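Discoidin-2 (Dictyostelium discoideum, PDB 2VM9) binds galactose and N-acetylgalactosamine as a trimeric lectin with a role in cell adhesion, and may take part in forming spores and the spore coat. Local coordinates at residues Val8-Asn13 with Leu151-Val156; Ser55-Asn60 with Gln139-His144; Pro192-Ser197 with Ile226-Phe231. All blocks are in the same frame, centred on the assembly; numbering follows the deposited sequence. Where two conformers were deposited one is given.

Overall arrangement
Contacts 1 and 2 both belong to the N-terminal beta-sandwich of discoidin-2, with centres about 27 Å apart, and contact 2 is nested within the chain loop that contact 1 closes. Their second segments lie on strands 133-142 and 146-153, which follow each other in the chain but belong to different sheets. Contact 3 comes later, in the lectin-like domain beyond the linker, about 32 Å from contact 1 and about 56 Å from contact 2, centre to centre. Contacts 1 and 3 also touch the second subunit, so both lie at an interface of the trimer, one in each domain.

Contact 1. Residues Val8-Asn13 with Leu151-Val156; sequences VSCLAN and LYALPV
Val8 and Ala153 face each other as a hydrogen-bonded antiparallel pair: Val8 N gives a nearly straight bond to Ala153 O (2.8 Å), and Ala153 N answers to Val8 O. A third bond, from Cys10 N to Leu151 O at 2.9 Å, arrives almost in line with the carbonyl and carries the pairing past the end of strand 8-9. Around this ladder the side chains fit bump against bump. On the face of Val8 and Ala153, the CG2 branch of Val8, anti to its carbonyl carbon, presses on the backbone of Pro155, 3.7 Å from Pro155 CA, where the chain turns out of the strand. Cys10 SG lies between Leu151 O (3.4 Å) and Ala153 CB (3.8 Å), the latter a small methyl, while Cys10 CB sits beside Leu151 CB. The other face carries Ser9 and Tyr152, a non-hydrogen-bonded pair. Here, in one of the two conformers of Ser9, OG approaches the tyrosine ring obliquely, 3.3 Å from Tyr152 CE1, and a water joins it to the Tyr152 hydroxyl. At the end of the strand, Ser9 O is gripped twice by Asn13, whose backbone N and ND2 reach it from opposite faces of its plane; this holds the turn at 10-12 in shape. Asn13 OD1 in turn accepts from Asn99 of the second subunit, so the same turn meets the trimer interface. Pairing the first strand with the last, 146-153, brings the two ends of the domain together, as is characteristic of the discoidin (F5/8 type C) beta-sandwich.

Contact 2. Residues Ser55-Asn60 with Gln139-His144; sequences SVLDKN and QTYNNH
Leu57 reaches from its loop to two rings of the 139-144 segment, and its side chain can be followed atom by atom. CB comes first, lying 3.6 Å from Tyr141 OH and 4.0 Å from CZ of the same ring, an oblique approach to the phenol end. CG, set anti to the carbonyl carbon (chi1 -66°), carries the chain on toward His144, with CE1 and ND1 of that ring as its near neighbours. There the leucine forks. CD1 passes beside the imidazole and comes 4.1 Å from Asn143 O. CD2 settles over the centre of one imidazole face, 3.6 Å from the centroid and only 3° off the ring normal, a textbook CH-pi contact. The same methyl also lies above the Tyr141 ring, but displaced toward its rim. The two side chains, leucine and histidine, cross at about a right angle. Further along, Lys59 lays its CG against the backbone, 3.6 Å from Gln139 O. Between Leu57 and Lys59, Asp58 turns away and shapes its own loop: OD1 accepts from Asn60 N in an Asx turn, while OD2 takes Asn60 ND2, each donor standing well above the carboxylate plane. Asp58 OD1 is shared with Gln61 as well. The chemistry implies that the two segments adhere through apolar and CH-pi packing at the surface, while a flanking hydrogen bond from His144 NE2 to the carbonyl of Ser54, the residue just before the 55-60 segment, fastens the imidazole to the start of the loop.

Contact 3. Residues Pro192-Ser197 with Ile226-Phe231; sequences PVEFLS and ITTKGF
Thr228 holds the 192-197 loop with both its side-chain hydroxyl and its backbone carbonyl. Its OG1 donates to Glu194 OE2 at 2.8 Å, meeting the carboxylate on the anti side and 18° out of its plane. Its carbonyl oxygen accepts from Phe195 N over 2.9 Å, the donor tilted from the carbonyl plane. In Glu194, CG is anti to the backbone N (chi1 -178°), and the extended chain beyond it takes the carboxylate to Thr228 OG1. That carboxylate lies against the aliphatic part of Lys229, with Glu194 CD 3.5 Å from Lys229 CG, whereas the charged atoms stay apart, Glu194 OE1 being 4.8 Å from Lys229 NZ; any attraction there is probably long-range. The remaining branch of Thr228, CG2, turns to the loop backbone and lies 3.6 Å from Ser197 C. Phe195 takes the same carbonyl at its ring edge, near the ring plane, and its ring meets Phe191 edge-to-face. Thr227 OG1 accepts from the backbone N of both Lys229 and Gly230, an ST motif that rounds the turn leading into strand 230-237. Glu194 O also accepts from Lys157 NZ and Tyr159 OH of the second subunit. The loop 192-197, which connects strands 183-190 and 200-211, thus packs on the turn leading into strand 230-237, at one end of the H-type lectin beta-sandwich.

Contact 1. Residues Val8-Asn13 with Leu151-Val156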
# COMPACT_ATOMS: atom_id res chain seq x y z
N VAL A 8 -6.77 -15.82 1.30
CA VAL A 8 -5.68 -15.72 0.34
C VAL A 8 -4.51 -16.57 0.84
O VAL A 8 -4.11 -16.43 1.99
CB VAL A 8 -5.21 -14.24 0.25
CG1 VAL A 8 -3.88 -14.09 -0.52
CG2 VAL A 8 -6.33 -13.37 -0.35
N SER A 9 -3.96 -17.42 -0.03
CA SER A 9 -2.74 -18.18 0.23
C SER A 9 -1.57 -17.24 -0.08
O SER A 9 -1.25 -17.02 -1.24
CB SER A 9 -2.69 -19.42 -0.69
OG SER A 9 -3.80 -20.28 -0.42
N CYS A 10 -0.97 -16.68 0.96
CA CYS A 10 -0.00 -15.59 0.78
C CYS A 10 1.24 -16.01 0.02
O CYS A 10 1.65 -15.31 -0.90
CB CYS A 10 0.39 -14.99 2.12
SG CYS A 10 -0.99 -14.16 2.90
N LEU A 11 1.87 -17.12 0.41
CA LEU A 11 3.10 -17.55 -0.26
C LEU A 11 2.81 -18.00 -1.69
O LEU A 11 3.59 -17.70 -2.60
CB LEU A 11 3.79 -18.67 0.51
CG LEU A 11 4.21 -18.44 1.97
CD1 LEU A 11 5.25 -19.54 2.31
CD2 LEU A 11 4.68 -17.04 2.33
N ALA A 12 1.68 -18.68 -1.90
CA ALA A 12 1.34 -19.18 -3.24
C ALA A 12 1.23 -18.00 -4.20
O ALA A 12 1.61 -18.11 -5.36
CB ALA A 12 0.03 -19.99 -3.24
N ASN A 13 0.72 -16.88 -3.69
CA ASN A 13 0.52 -15.69 -4.51
C ASN A 13 1.70 -14.73 -4.50
O ASN A 13 1.62 -13.64 -5.08
CB ASN A 13 -0.72 -14.97 -3.99
CG ASN A 13 -1.99 -15.58 -4.53
OD1 ASN A 13 -2.47 -15.19 -5.60
ND2 ASN A 13 -2.56 -16.55 -3.79
N LEU A 151 0.53 -19.24 4.82
CA LEU A 151 -0.13 -18.28 5.69
C LEU A 151 -1.34 -17.81 4.94
O LEU A 151 -1.21 -17.41 3.77
CB LEU A 151 0.81 -17.09 5.91
CG LEU A 151 1.95 -17.35 6.91
CD1 LEU A 151 3.02 -16.29 6.76
CD2 LEU A 151 1.40 -17.41 8.38
N TYR A 152 -2.50 -17.82 5.62
CA TYR A 152 -3.79 -17.46 5.00
C TYR A 152 -4.28 -16.14 5.57
O TYR A 152 -4.26 -15.95 6.78
CB TYR A 152 -4.84 -18.55 5.22
CG TYR A 152 -4.40 -19.84 4.61
CD1 TYR A 152 -4.65 -20.11 3.26
CD2 TYR A 152 -3.67 -20.76 5.37
CE1 TYR A 152 -4.22 -21.26 2.67
CE2 TYR A 152 -3.22 -21.95 4.78
CZ TYR A 152 -3.52 -22.20 3.44
OH TYR A 152 -3.10 -23.32 2.82
N ALA A 153 -4.67 -15.23 4.68
CA ALA A 153 -5.09 -13.89 5.13
C ALA A 153 -6.44 -13.55 4.51
O ALA A 153 -6.83 -14.11 3.48
CB ALA A 153 -4.03 -12.83 4.72
N LEU A 154 -7.16 -12.61 5.13
CA LEU A 154 -8.37 -12.11 4.48
C LEU A 154 -8.01 -11.44 3.16
O LEU A 154 -7.00 -10.79 3.06
CB LEU A 154 -9.06 -11.08 5.36
CG LEU A 154 -9.62 -11.61 6.68
CD1 LEU A 154 -10.23 -10.44 7.47
CD2 LEU A 154 -10.65 -12.71 6.38
N PRO A 155 -8.88 -11.57 2.14
CA PRO A 155 -8.65 -10.80 0.91
C PRO A 155 -8.72 -9.31 1.18
O PRO A 155 -9.39 -8.89 2.15
CB PRO A 155 -9.83 -11.17 -0.00
CG PRO A 155 -10.45 -12.30 0.59
CD PRO A 155 -10.07 -12.42 2.05
N VAL A 156 -8.07 -8.53 0.32
CA VAL A 156 -8.14 -7.07 0.38
C VAL A 156 -9.56 -6.63 0.04
O VAL A 156 -10.21 -7.20 -0.81
CB VAL A 156 -7.07 -6.40 -0.55
CG1 VAL A 156 -7.11 -4.88 -0.40
CG2 VAL A 156 -5.67 -6.89 -0.17
O HOH W 1 -2.95 -23.25 0.10

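Contact 2. Residues Ser55-Asn60 with Gln139-His144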
# COMPACT_ATOMS: atom_id res chain seq x y z
N SER A 55 20.22 -24.31 9.19
CA SER A 55 21.58 -24.82 9.34
C SER A 55 21.87 -25.24 10.79
O SER A 55 22.35 -26.35 11.06
CB SER A 55 22.62 -23.81 8.87
OG SER A 55 23.92 -24.41 9.00
N VAL A 56 21.56 -24.34 11.71
CA VAL A 56 21.72 -24.56 13.16
C VAL A 56 20.47 -25.22 13.71
O VAL A 56 19.36 -24.86 13.35
CB VAL A 56 21.94 -23.19 13.84
CG1 VAL A 56 21.94 -23.34 15.38
CG2 VAL A 56 23.26 -22.59 13.32
N LEU A 57 20.68 -26.21 14.58
CA LEU A 57 19.56 -26.87 15.24
C LEU A 57 19.56 -26.40 16.68
O LEU A 57 20.43 -26.75 17.47
CB LEU A 57 19.71 -28.40 15.18
CG LEU A 57 19.61 -29.02 13.79
CD1 LEU A 57 19.93 -30.54 13.90
CD2 LEU A 57 18.25 -28.77 13.11
N ASP A 58 18.61 -25.53 16.97
CA ASP A 58 18.39 -25.06 18.33
C ASP A 58 16.97 -24.50 18.39
O ASP A 58 16.21 -24.70 17.45
CB ASP A 58 19.47 -24.03 18.77
CG ASP A 58 19.43 -22.71 17.99
OD1 ASP A 58 18.54 -22.48 17.14
OD2 ASP A 58 20.36 -21.90 18.24
N LYS A 59 16.63 -23.80 19.49
CA LYS A 59 15.26 -23.26 19.64
C LYS A 59 15.12 -21.81 19.18
O LYS A 59 14.09 -21.16 19.44
CB LYS A 59 14.82 -23.38 21.10
CG LYS A 59 14.76 -24.80 21.56
CD LYS A 59 14.35 -24.88 23.04
CE LYS A 59 15.59 -24.74 23.96
NZ LYS A 59 15.13 -24.66 25.37
N ASN A 60 16.12 -21.34 18.43
CA ASN A 60 16.23 -19.94 18.00
C ASN A 60 16.05 -19.70 16.50
O ASN A 60 16.31 -18.59 16.01
CB ASN A 60 17.62 -19.43 18.41
CG ASN A 60 17.83 -19.54 19.90
OD1 ASN A 60 16.96 -19.13 20.67
ND2 ASN A 60 18.94 -20.14 20.31
N GLN A 139 10.17 -24.97 17.81
CA GLN A 139 10.68 -25.25 19.14
C GLN A 139 11.27 -26.64 19.26
O GLN A 139 12.27 -26.83 19.93
CB GLN A 139 9.58 -25.09 20.20
CG GLN A 139 9.08 -23.66 20.27
CD GLN A 139 10.17 -22.67 20.69
OE1 GLN A 139 10.70 -22.77 21.80
NE2 GLN A 139 10.52 -21.72 19.79
N THR A 140 10.58 -27.63 18.68
CA THR A 140 11.06 -29.01 18.72
C THR A 140 10.93 -29.60 17.31
O THR A 140 10.16 -29.10 16.48
CB THR A 140 10.24 -29.87 19.71
OG1 THR A 140 8.84 -29.81 19.36
CG2 THR A 140 10.40 -29.36 21.18
N TYR A 141 11.67 -30.66 17.03
CA TYR A 141 11.70 -31.18 15.66
C TYR A 141 12.05 -32.66 15.69
O TYR A 141 12.64 -33.16 16.64
CB TYR A 141 12.73 -30.39 14.82
CG TYR A 141 14.01 -30.12 15.59
CD1 TYR A 141 15.06 -31.03 15.55
CD2 TYR A 141 14.16 -28.95 16.35
CE1 TYR A 141 16.25 -30.80 16.26
CE2 TYR A 141 15.34 -28.72 17.09
CZ TYR A 141 16.36 -29.65 17.03
OH TYR A 141 17.50 -29.50 17.74
N ASN A 142 11.65 -33.35 14.61
CA ASN A 142 12.10 -34.71 14.36
C ASN A 142 13.22 -34.61 13.35
O ASN A 142 12.99 -34.19 12.21
CB ASN A 142 10.99 -35.60 13.77
CG ASN A 142 11.53 -36.96 13.39
OD1 ASN A 142 11.22 -37.42 12.35
ND2 ASN A 142 12.19 -37.63 14.24
N ASN A 143 14.42 -35.00 13.79
CA ASN A 143 15.63 -35.07 12.95
C ASN A 143 16.26 -33.74 12.51
O ASN A 143 17.47 -33.58 12.58
CB ASN A 143 15.41 -35.98 11.73
CG ASN A 143 15.44 -37.46 12.13
OD1 ASN A 143 16.13 -37.79 13.09
ND2 ASN A 143 14.71 -38.32 11.44
N HIS A 144 15.44 -32.81 12.04
CA HIS A 144 15.97 -31.51 11.61
C HIS A 144 14.85 -30.50 11.59
O HIS A 144 13.70 -30.87 11.42
CB HIS A 144 16.55 -31.62 10.19
CG HIS A 144 17.59 -30.58 9.89
ND1 HIS A 144 18.93 -30.79 10.12
CD2 HIS A 144 17.47 -29.32 9.43
CE1 HIS A 144 19.61 -29.70 9.77
NE2 HIS A 144 18.74 -28.79 9.37

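Contact 3. Residues Pro192-Ser197 with Ile226-Phe231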
# COMPACT_ATOMS: atom_id res chain seq x y z
N PRO A 192 -6.69 17.77 -11.13
CA PRO A 192 -5.28 18.10 -11.40
C PRO A 192 -4.60 17.05 -12.30
O PRO A 192 -3.86 17.42 -13.22
CB PRO A 192 -4.66 18.12 -10.01
CG PRO A 192 -5.80 18.60 -9.11
CD PRO A 192 -7.01 17.88 -9.69
N VAL A 193 -4.88 15.77 -12.07
CA VAL A 193 -4.33 14.67 -12.86
C VAL A 193 -5.45 13.74 -13.29
O VAL A 193 -6.39 13.53 -12.52
CB VAL A 193 -3.29 13.84 -12.02
CG1 VAL A 193 -2.71 12.66 -12.82
CG2 VAL A 193 -2.19 14.72 -11.51
N GLU A 194 -5.37 13.18 -14.50
CA GLU A 194 -6.39 12.25 -14.96
C GLU A 194 -6.31 10.93 -14.20
O GLU A 194 -5.22 10.37 -14.02
CB GLU A 194 -6.32 12.02 -16.48
CG GLU A 194 -7.41 11.10 -17.00
CD GLU A 194 -7.40 10.90 -18.52
OE1 GLU A 194 -6.52 11.46 -19.21
OE2 GLU A 194 -8.31 10.22 -19.02
N PHE A 195 -7.45 10.46 -13.71
CA PHE A 195 -7.54 9.17 -13.04
C PHE A 195 -7.45 8.03 -14.07
O PHE A 195 -7.76 8.21 -15.25
CB PHE A 195 -8.89 9.02 -12.30
CG PHE A 195 -8.98 9.77 -10.98
CD1 PHE A 195 -8.32 9.32 -9.85
CD2 PHE A 195 -9.82 10.87 -10.86
CE1 PHE A 195 -8.44 9.99 -8.62
CE2 PHE A 195 -9.95 11.55 -9.63
CZ PHE A 195 -9.27 11.11 -8.52
N LEU A 196 -7.08 6.84 -13.60
CA LEU A 196 -7.10 5.64 -14.45
C LEU A 196 -8.50 5.08 -14.69
O LEU A 196 -8.78 4.49 -15.75
CB LEU A 196 -6.16 4.57 -13.88
CG LEU A 196 -4.68 4.97 -13.85
CD1 LEU A 196 -3.84 3.88 -13.17
CD2 LEU A 196 -4.20 5.24 -15.27
N SER A 197 -9.40 5.27 -13.73
CA SER A 197 -10.80 4.87 -13.90
C SER A 197 -11.68 5.97 -13.30
O SER A 197 -11.17 6.91 -12.68
CB SER A 197 -11.08 3.54 -13.22
OG SER A 197 -10.89 3.67 -11.82
N ILE A 226 -19.25 12.61 -14.18
CA ILE A 226 -17.91 12.33 -13.68
C ILE A 226 -17.20 11.47 -14.72
O ILE A 226 -17.75 10.50 -15.19
CB ILE A 226 -17.94 11.60 -12.33
CG1 ILE A 226 -18.73 12.42 -11.29
CG2 ILE A 226 -16.51 11.33 -11.84
CD1 ILE A 226 -19.23 11.61 -10.06
N THR A 227 -16.00 11.87 -15.07
CA THR A 227 -15.14 11.08 -15.99
C THR A 227 -13.79 10.86 -15.32
O THR A 227 -13.54 11.29 -14.19
CB THR A 227 -14.93 11.81 -17.33
OG1 THR A 227 -14.10 12.97 -17.15
CG2 THR A 227 -16.27 12.22 -17.95
N THR A 228 -12.88 10.19 -16.03
CA THR A 228 -11.53 10.11 -15.53
C THR A 228 -10.86 11.47 -15.44
O THR A 228 -9.92 11.61 -14.66
CB THR A 228 -10.66 9.20 -16.42
OG1 THR A 228 -10.70 9.70 -17.76
CG2 THR A 228 -11.19 7.78 -16.36
N LYS A 229 -11.32 12.46 -16.22
CA LYS A 229 -10.64 13.75 -16.30
C LYS A 229 -11.23 14.83 -15.40
O LYS A 229 -10.56 15.79 -15.06
CB LYS A 229 -10.67 14.28 -17.74
CG LYS A 229 -9.79 13.51 -18.75
CD LYS A 229 -9.72 14.26 -20.10
CE LYS A 229 -8.84 13.50 -21.12
NZ LYS A 229 -8.85 14.14 -22.49
N GLY A 230 -12.49 14.67 -15.02
CA GLY A 230 -13.14 15.72 -14.24
C GLY A 230 -14.60 15.46 -14.04
O GLY A 230 -15.07 14.34 -14.21
N PHE A 231 -15.33 16.50 -13.64
CA PHE A 231 -16.76 16.32 -13.42
C PHE A 231 -17.44 17.67 -13.52
O PHE A 231 -16.77 18.70 -13.64
CB PHE A 231 -17.01 15.68 -12.05
CG PHE A 231 -16.72 16.60 -10.87
CD1 PHE A 231 -17.76 17.25 -10.22
CD2 PHE A 231 -15.41 16.81 -10.43
CE1 PHE A 231 -17.51 18.09 -9.14
CE2 PHE A 231 -15.15 17.67 -9.34
CZ PHE A 231 -16.21 18.31 -8.71